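Local atomic coordinates of Tox3 (Phaeosphaeria nodorum, PDB entry 6WES), a protein that is a secreted necrotrophic effector of a fungal wheat pathogen that probably triggers cell death in wheat carrying the sensitivity gene Snn3. Residues D26-A31 with G152-G157; P62-P67 with T73-I78. All coordinates share one frame; numbering follows the deposited sequence.

In the fold
Both contacts belong to the beta barrel of the mature effector, the C-terminal part of a longer precursor. The centres of interactions 1 and 2 lie about 17 Å apart. Interaction 1 is on the outer face, where the C-terminal tail lies over Asp26 and Lys28. Interaction 2 faces inward, where strand 63-66 meets strand 72-85. The two touch through the interior: Ala77 CB is 4.1 Å from Val27 CG1 and 4.3 Å from Val29 CG1. Thus residues 26-31 meet the tail through their outward side chains, while their inward valines touch Ala77 of interaction 2. In sequence, interaction 2 falls between the two halves of interaction 1.

Interaction 1: residues D26-A31 with G152-G157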
ATOM      1  N   ASP A  26       9.711  -3.085  -0.654  1.00 10.12           N
ATOM      2  CA  ASP A  26       8.636  -4.036  -0.390  1.00 10.06           C
ATOM      3  C   ASP A  26       7.629  -3.358   0.533  1.00 10.49           C
ATOM      4  O   ASP A  26       8.018  -2.758   1.534  1.00 11.55           O
ATOM      5  CB  ASP A  26       9.168  -5.285   0.325  1.00 10.97           C
ATOM      6  CG  ASP A  26       9.853  -6.260  -0.601  1.00 16.98           C
ATOM      7  OD1 ASP A  26      10.134  -5.890  -1.752  1.00 19.23           O
ATOM      8  OD2 ASP A  26      10.156  -7.402  -0.175  1.00 18.36           O
ATOM      9  N   VAL A  27       6.346  -3.475   0.206  1.00 10.73           N
ATOM     10  CA  VAL A  27       5.260  -2.926   1.014  1.00 10.00           C
ATOM     11  C   VAL A  27       4.289  -4.064   1.283  1.00 10.11           C
ATOM     12  O   VAL A  27       3.862  -4.745   0.342  1.00 11.53           O
ATOM     13  CB  VAL A  27       4.548  -1.775   0.281  1.00 10.77           C
ATOM     14  CG1 VAL A  27       3.420  -1.214   1.137  1.00 12.79           C
ATOM     15  CG2 VAL A  27       5.537  -0.669  -0.053  1.00 14.61           C
ATOM     16  N   LYS A  28       3.963  -4.297   2.545  1.00  9.25           N
ATOM     17  CA  LYS A  28       3.030  -5.363   2.898  1.00 10.44           C
ATOM     18  C   LYS A  28       1.924  -4.805   3.778  1.00  9.87           C
ATOM     19  O   LYS A  28       2.169  -3.965   4.654  1.00 10.99           O
ATOM     20  CB  LYS A  28       3.738  -6.502   3.648  1.00 12.73           C
ATOM     21  CG  LYS A  28       4.794  -7.227   2.836  1.00 12.91           C
ATOM     22  CD  LYS A  28       5.454  -8.289   3.674  1.00 15.53           C
ATOM     23  CE  LYS A  28       6.631  -8.933   2.944  1.00 18.34           C
ATOM     24  NZ  LYS A  28       7.254 -10.012   3.782  1.00 22.32           N
ATOM     25  N   VAL A  29       0.700  -5.268   3.532  1.00  9.72           N
ATOM     26  CA  VAL A  29      -0.455  -4.841   4.309  1.00  9.18           C
ATOM     27  C   VAL A  29      -1.261  -6.058   4.730  1.00 10.14           C
ATOM     28  O   VAL A  29      -1.143  -7.145   4.156  1.00  9.69           O
ATOM     29  CB  VAL A  29      -1.349  -3.860   3.531  1.00  9.65           C
ATOM     30  CG1 VAL A  29      -0.559  -2.597   3.153  1.00 10.58           C
ATOM     31  CG2 VAL A  29      -1.940  -4.530   2.276  1.00 11.36           C
ATOM     32  N   ARG A  30      -2.113  -5.855   5.737  1.00  8.82           N
ATOM     33  CA  ARG A  30      -3.078  -6.845   6.183  1.00  8.55           C
ATOM     34  C   ARG A  30      -4.445  -6.186   6.117  1.00  8.63           C
ATOM     35  O   ARG A  30      -4.571  -4.984   6.393  1.00  9.85           O
ATOM     36  CB  ARG A  30      -2.760  -7.246   7.629  1.00 10.22           C
ATOM     37  CG  ARG A  30      -3.797  -8.150   8.280  1.00 12.27           C
ATOM     38  CD  ARG A  30      -3.278  -8.666   9.588  1.00 16.33           C
ATOM     39  NE  ARG A  30      -4.372  -9.223  10.368  1.00 18.69           N
ATOM     40  CZ  ARG A  30      -4.252 -10.237  11.217  1.00 23.76           C
ATOM     41  NH1 ARG A  30      -3.080 -10.839  11.398  1.00 26.17           N
ATOM     42  NH2 ARG A  30      -5.320 -10.659  11.869  1.00 21.40           N
ATOM     43  N   ALA A  31      -5.463  -6.953   5.729  1.00  8.83           N
ATOM     44  CA  ALA A  31      -6.851  -6.500   5.809  1.00  8.64           C
ATOM     45  C   ALA A  31      -7.594  -7.435   6.743  1.00  9.15           C
ATOM     46  O   ALA A  31      -7.483  -8.669   6.621  1.00 10.26           O
ATOM     47  CB  ALA A  31      -7.547  -6.486   4.446  1.00 10.48           C
ATOM     48  N   GLY A 152       5.576  -5.986  -8.748  1.00 10.01           N
ATOM     49  CA  GLY A 152       5.003  -7.322  -8.776  1.00  9.90           C
ATOM     50  C   GLY A 152       4.899  -7.897  -7.384  1.00 11.40           C
ATOM     51  O   GLY A 152       5.146  -7.199  -6.400  1.00 10.66           O
ATOM     52  N   ALA A 153       4.479  -9.155  -7.315  1.00 12.69           N
ATOM     53  CA  ALA A 153       4.306  -9.813  -6.027  1.00 12.54           C
ATOM     54  C   ALA A 153       5.651 -10.023  -5.340  1.00 12.99           C
ATOM     55  O   ALA A 153       6.697 -10.120  -5.981  1.00 16.30           O
ATOM     56  CB  ALA A 153       3.640 -11.171  -6.251  1.00 16.48           C
ATOM     57  N   ILE A 154       5.620 -10.087  -4.018  1.00 15.81           N
ATOM     58  CA  ILE A 154       6.823 -10.424  -3.259  1.00 14.41           C
ATOM     59  C   ILE A 154       6.976 -11.940  -3.264  1.00 15.80           C
ATOM     60  O   ILE A 154       6.013 -12.645  -2.930  1.00 19.49           O
ATOM     61  CB  ILE A 154       6.719  -9.895  -1.836  1.00 14.73           C
ATOM     62  CG1 ILE A 154       6.626  -8.364  -1.842  1.00 15.34           C
ATOM     63  CG2 ILE A 154       7.926 -10.360  -1.013  1.00 14.47           C
ATOM     64  CD1 ILE A 154       6.409  -7.763  -0.437  1.00 14.81           C
ATOM     65  N   PRO A 155       8.135 -12.477  -3.648  1.00 17.99           N
ATOM     66  CA  PRO A 155       8.304 -13.939  -3.664  1.00 21.85           C
ATOM     67  C   PRO A 155       8.013 -14.554  -2.301  1.00 25.56           C
ATOM     68  O   PRO A 155       8.325 -13.980  -1.257  1.00 24.62           O
ATOM     69  CB  PRO A 155       9.772 -14.125  -4.064  1.00 22.36           C
ATOM     70  CG  PRO A 155      10.130 -12.881  -4.816  1.00 22.55           C
ATOM     71  CD  PRO A 155       9.328 -11.768  -4.146  1.00 19.84           C
ATOM     72  N   ARG A 156       7.398 -15.735  -2.318  1.00 27.41           N
ATOM     73  CA  ARG A 156       6.976 -16.365  -1.074  1.00 30.77           C
ATOM     74  C   ARG A 156       8.178 -16.625  -0.176  1.00 31.25           C
ATOM     75  O   ARG A 156       9.232 -17.077  -0.637  1.00 31.77           O
ATOM     76  CB  ARG A 156       6.254 -17.677  -1.374  1.00 32.33           C
ATOM     77  CG  ARG A 156       5.706 -18.361  -0.142  1.00 36.56           C
ATOM     78  CD  ARG A 156       4.476 -19.180  -0.484  1.00 38.65           C
ATOM     79  NE  ARG A 156       3.257 -18.381  -0.382  1.00 40.31           N
ATOM     80  CZ  ARG A 156       2.499 -18.020  -1.416  1.00 43.03           C
ATOM     81  NH1 ARG A 156       2.821 -18.390  -2.649  1.00 43.66           N
ATOM     82  NH2 ARG A 156       1.410 -17.289  -1.219  1.00 43.56           N
ATOM     83  N   GLY A 157       8.023 -16.314   1.109  1.00 31.82           N
ATOM     84  CA  GLY A 157       9.101 -16.434   2.064  1.00 33.19           C
ATOM     85  C   GLY A 157       9.967 -15.203   2.214  1.00 34.39           C
ATOM     86  O   GLY A 157      10.841 -15.190   3.089  1.00 36.88           O
TER
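The C-terminal tail of the chain folds over the outside of the beta barrel here, and Ile154 is the residue that touches strand 23-36. Residues 26-31 lie within that strand. Residues 152-157 leave strand 144-153 and become loop. Strand 2-16 lies between these two strands in the sheet, and no backbone hydrogen bond joins the segments. The contact is made largely by side chains. Ile154 sends CD1 between Asp26 and Lys28, two residues that face the same side of the strand. CD1 lies 3.6 Å from Lys28 CE and 3.7 Å from Lys28 CG. The lysine chain is stretched out, which brings both CG and CE against the methyl; it runs roughly perpendicular to the isoleucine. Asp26 closes an adjacent side. Its CG is 3.8 Å from Ile154 CD1, and its OD2 is 3.8 Å from Ile154 CG2. CG1 of Ile154 stands beside its backbone N (chi1 -63°), and with chi2 at 176° the chain runs straight out to the strand. The backbone also takes part, with Val27 O 4.0 Å from Ile154 CD1. The charged ends of Asp26 and Lys28 have partners elsewhere. Asp26 OD1 forms a salt bridge with Arg12 NE of the intervening strand. Lys28 NZ donates to the backbone O of Glu158, the last residue, and so ties the end of the tail to the barrel. Arg12 also touches Ile154 and Pro155. The methylenes of Lys28 and the side of the Asp26 carboxylate thus flank the isoleucine. This is a C-terminal tail that reaches over the neighbouring strand to the next-but-one strand of an antiparallel beta barrel, with Ile154 and the Lys28-Glu158 bond joining the two.

Interaction 2: residues P62-P67 with T73-I78; sequences PIVTVP and TTITAI
Strands 63-66 and 73-78 run nearly antiparallel, at 161°, and their axes come within 8.7 Å. That is too far for beta pairing, and no hydrogen bond links them. The CA atoms of Pro62 and Ile75, and of Val66 and Thr73, are the nearest pairs; Val64, Thr73 and Ile75 point across. Thr73 carries much of the contact. Its OG1 lies 3.4 Å from Val64 CG1, a van der Waals contact of hydroxyl and methyl. The two side chains lie alongside, pointing opposite ways. OG1 is anti to the backbone N of Thr73 (chi1 -171°). This leaves the methyl CG2 between N and the carbonyl carbon, where it meets Val66 CG2 at 3.8 Å. The threonine therefore offers oxygen to one valine and methyl to the other. Ile75 extends the apolar surface: its CD1 is 4.3 Å from Val64 CG2 and 4.2 Å from Pro62 CA. Strand 63-66 takes its backbone bonds from strand 45-53, through Val47 and Leu45. Strand 72-85 pairs with strand 92-105, where Thr73 bonds Leu104 and Ile75 bonds Phe102. Trp49 of strand 45-53 touches both Pro62 and Ile75, and Phe58 of strand 57-59 also packs on Ile75. The contact thus brings an outermost strand of the sheet against strand 72-85, near the sheet's other end.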
ATOM      1  N   PRO A  62      -7.845   4.173   6.674  1.00 11.44           N
ATOM      2  CA  PRO A  62      -7.812   2.714   6.424  1.00 10.03           C
ATOM      3  C   PRO A  62      -8.946   1.930   7.055  1.00  9.05           C
ATOM      4  O   PRO A  62      -8.938   0.688   6.960  1.00 10.14           O
ATOM      5  CB  PRO A  62      -6.506   2.300   7.092  1.00 12.94           C
ATOM      6  CG  PRO A  62      -6.367   3.278   8.264  1.00 12.43           C
ATOM      7  CD  PRO A  62      -6.817   4.579   7.653  1.00  9.91           C
ATOM      8  N   ILE A  63      -9.910   2.594   7.673  1.00 10.01           N
ATOM      9  CA  ILE A  63     -11.085   1.942   8.232  1.00 10.97           C
ATOM     10  C   ILE A  63     -12.212   2.261   7.279  1.00 14.28           C
ATOM     11  O   ILE A  63     -12.683   3.405   7.207  1.00 15.36           O
ATOM     12  CB  ILE A  63     -11.383   2.465   9.642  1.00 11.49           C
ATOM     13  CG1 ILE A  63     -10.091   2.490  10.508  1.00 15.31           C
ATOM     14  CG2 ILE A  63     -12.550   1.681  10.253  1.00 12.68           C
ATOM     15  CD1 ILE A  63      -9.329   1.169  10.546  1.00 14.96           C
ATOM     16  N   VAL A  64     -12.611   1.271   6.494  1.00 12.16           N
ATOM     17  CA  VAL A  64     -13.443   1.504   5.319  1.00 12.79           C
ATOM     18  C   VAL A  64     -14.703   0.658   5.416  1.00 14.20           C
ATOM     19  O   VAL A  64     -14.651  -0.503   5.826  1.00 15.93           O
ATOM     20  CB  VAL A  64     -12.658   1.177   4.032  1.00 16.59           C
ATOM     21  CG1 VAL A  64     -13.561   1.276   2.784  1.00 19.50           C
ATOM     22  CG2 VAL A  64     -11.432   2.074   3.950  1.00 16.08           C
ATOM     23  N   THR A  65     -15.831   1.232   5.038  1.00 14.62           N
ATOM     24  CA  THR A  65     -17.090   0.514   4.917  1.00 17.48           C
ATOM     25  C   THR A  65     -17.303   0.161   3.450  1.00 18.53           C
ATOM     26  O   THR A  65     -17.196   1.025   2.570  1.00 20.50           O
ATOM     27  CB  THR A  65     -18.195   1.436   5.413  1.00 21.91           C
ATOM     28  OG1 THR A  65     -17.949   1.742   6.790  1.00 25.16           O
ATOM     29  CG2 THR A  65     -19.514   0.779   5.267  1.00 24.64           C
ATOM     30  N   VAL A  66     -17.535  -1.114   3.175  1.00 13.89           N
ATOM     31  CA  VAL A  66     -17.776  -1.601   1.821  1.00 12.54           C
ATOM     32  C   VAL A  66     -19.283  -1.734   1.640  1.00 11.38           C
ATOM     33  O   VAL A  66     -19.919  -2.540   2.358  1.00 12.86           O
ATOM     34  CB  VAL A  66     -17.081  -2.949   1.592  1.00 14.25           C
ATOM     35  CG1 VAL A  66     -17.319  -3.434   0.195  1.00 13.81           C
ATOM     36  CG2 VAL A  66     -15.566  -2.841   1.866  1.00 16.35           C
ATOM     37  N   PRO A  67     -19.898  -0.976   0.738  1.00  9.44           N
ATOM     38  CA  PRO A  67     -21.345  -1.067   0.563  1.00  9.53           C
ATOM     39  C   PRO A  67     -21.771  -2.473   0.175  1.00 10.19           C
ATOM     40  O   PRO A  67     -21.018  -3.257  -0.421  1.00 10.01           O
ATOM     41  CB  PRO A  67     -21.645  -0.068  -0.565  1.00 10.50           C
ATOM     42  CG  PRO A  67     -20.512   0.879  -0.519  1.00 11.37           C
ATOM     43  CD  PRO A  67     -19.301   0.101  -0.078  1.00 10.49           C
ATOM     44  N   THR A  73     -12.797  -2.973  -2.712  1.00  9.82           N
ATOM     45  CA  THR A  73     -12.420  -1.718  -2.066  1.00 10.29           C
ATOM     46  C   THR A  73     -10.920  -1.550  -2.233  1.00 11.36           C
ATOM     47  O   THR A  73     -10.173  -2.531  -2.252  1.00 12.20           O
ATOM     48  CB  THR A  73     -12.885  -1.672  -0.599  1.00 12.14           C
ATOM     49  OG1 THR A  73     -12.686  -0.352  -0.080  1.00 14.18           O
ATOM     50  CG2 THR A  73     -12.129  -2.659   0.262  1.00 14.48           C
ATOM     51  N   THR A  74     -10.480  -0.304  -2.381  1.00 11.08           N
ATOM     52  CA  THR A  74      -9.088  -0.005  -2.699  1.00 10.89           C
ATOM     53  C   THR A  74      -8.554   1.035  -1.728  1.00 12.14           C
ATOM     54  O   THR A  74      -9.305   1.872  -1.228  1.00 14.86           O
ATOM     55  CB  THR A  74      -8.920   0.549  -4.141  1.00 12.29           C
ATOM     56  OG1 THR A  74      -9.395  -0.399  -5.123  1.00 20.62           O
ATOM     57  CG2 THR A  74      -7.468   0.829  -4.459  1.00 14.50           C
ATOM     58  N   ILE A  75      -7.265   0.938  -1.422  1.00 10.49           N
ATOM     59  CA  ILE A  75      -6.605   1.871  -0.512  1.00  8.80           C
ATOM     60  C   ILE A  75      -5.213   2.160  -1.056  1.00  9.36           C
ATOM     61  O   ILE A  75      -4.677   1.392  -1.844  1.00 10.21           O
ATOM     62  CB  ILE A  75      -6.553   1.260   0.910  1.00 10.66           C
ATOM     63  CG1 ILE A  75      -6.381   2.340   1.990  1.00 10.00           C
ATOM     64  CG2 ILE A  75      -5.486   0.203   1.028  1.00 12.27           C
ATOM     65  CD1 ILE A  75      -7.656   3.194   2.207  1.00 14.31           C
ATOM     66  N   THR A  76      -4.622   3.277  -0.637  1.00  9.35           N
ATOM     67  CA  THR A  76      -3.236   3.580  -0.985  1.00  9.27           C
ATOM     68  C   THR A  76      -2.391   3.538   0.281  1.00 10.00           C
ATOM     69  O   THR A  76      -2.693   4.241   1.256  1.00 10.88           O
ATOM     70  CB  THR A  76      -3.146   4.955  -1.658  1.00 12.00           C
ATOM     71  OG1 THR A  76      -3.920   4.935  -2.870  1.00 18.64           O
ATOM     72  CG2 THR A  76      -1.686   5.324  -1.962  1.00 14.01           C
ATOM     73  N   ALA A  77      -1.348   2.713   0.284  1.00  9.46           N
ATOM     74  CA  ALA A  77      -0.377   2.688   1.372  1.00  8.39           C
ATOM     75  C   ALA A  77       0.735   3.680   1.074  1.00  9.46           C
ATOM     76  O   ALA A  77       1.253   3.712  -0.051  1.00 11.90           O
ATOM     77  CB  ALA A  77       0.200   1.276   1.498  1.00 10.94           C
ATOM     78  N   ILE A  78       1.118   4.473   2.064  1.00  9.51           N
ATOM     79  CA  ILE A  78       2.130   5.512   1.902  1.00  9.03           C
ATOM     80  C   ILE A  78       3.350   5.126   2.724  1.00 10.50           C
ATOM     81  O   ILE A  78       3.223   4.813   3.915  1.00 12.44           O
ATOM     82  CB  ILE A  78       1.601   6.870   2.398  1.00 11.16           C
ATOM     83  CG1 ILE A  78       0.261   7.231   1.770  1.00 15.29           C
ATOM     84  CG2 ILE A  78       2.649   7.968   2.162  1.00 14.08           C
ATOM     85  CD1 ILE A  78       0.370   7.573   0.306  1.00 16.51           C
TER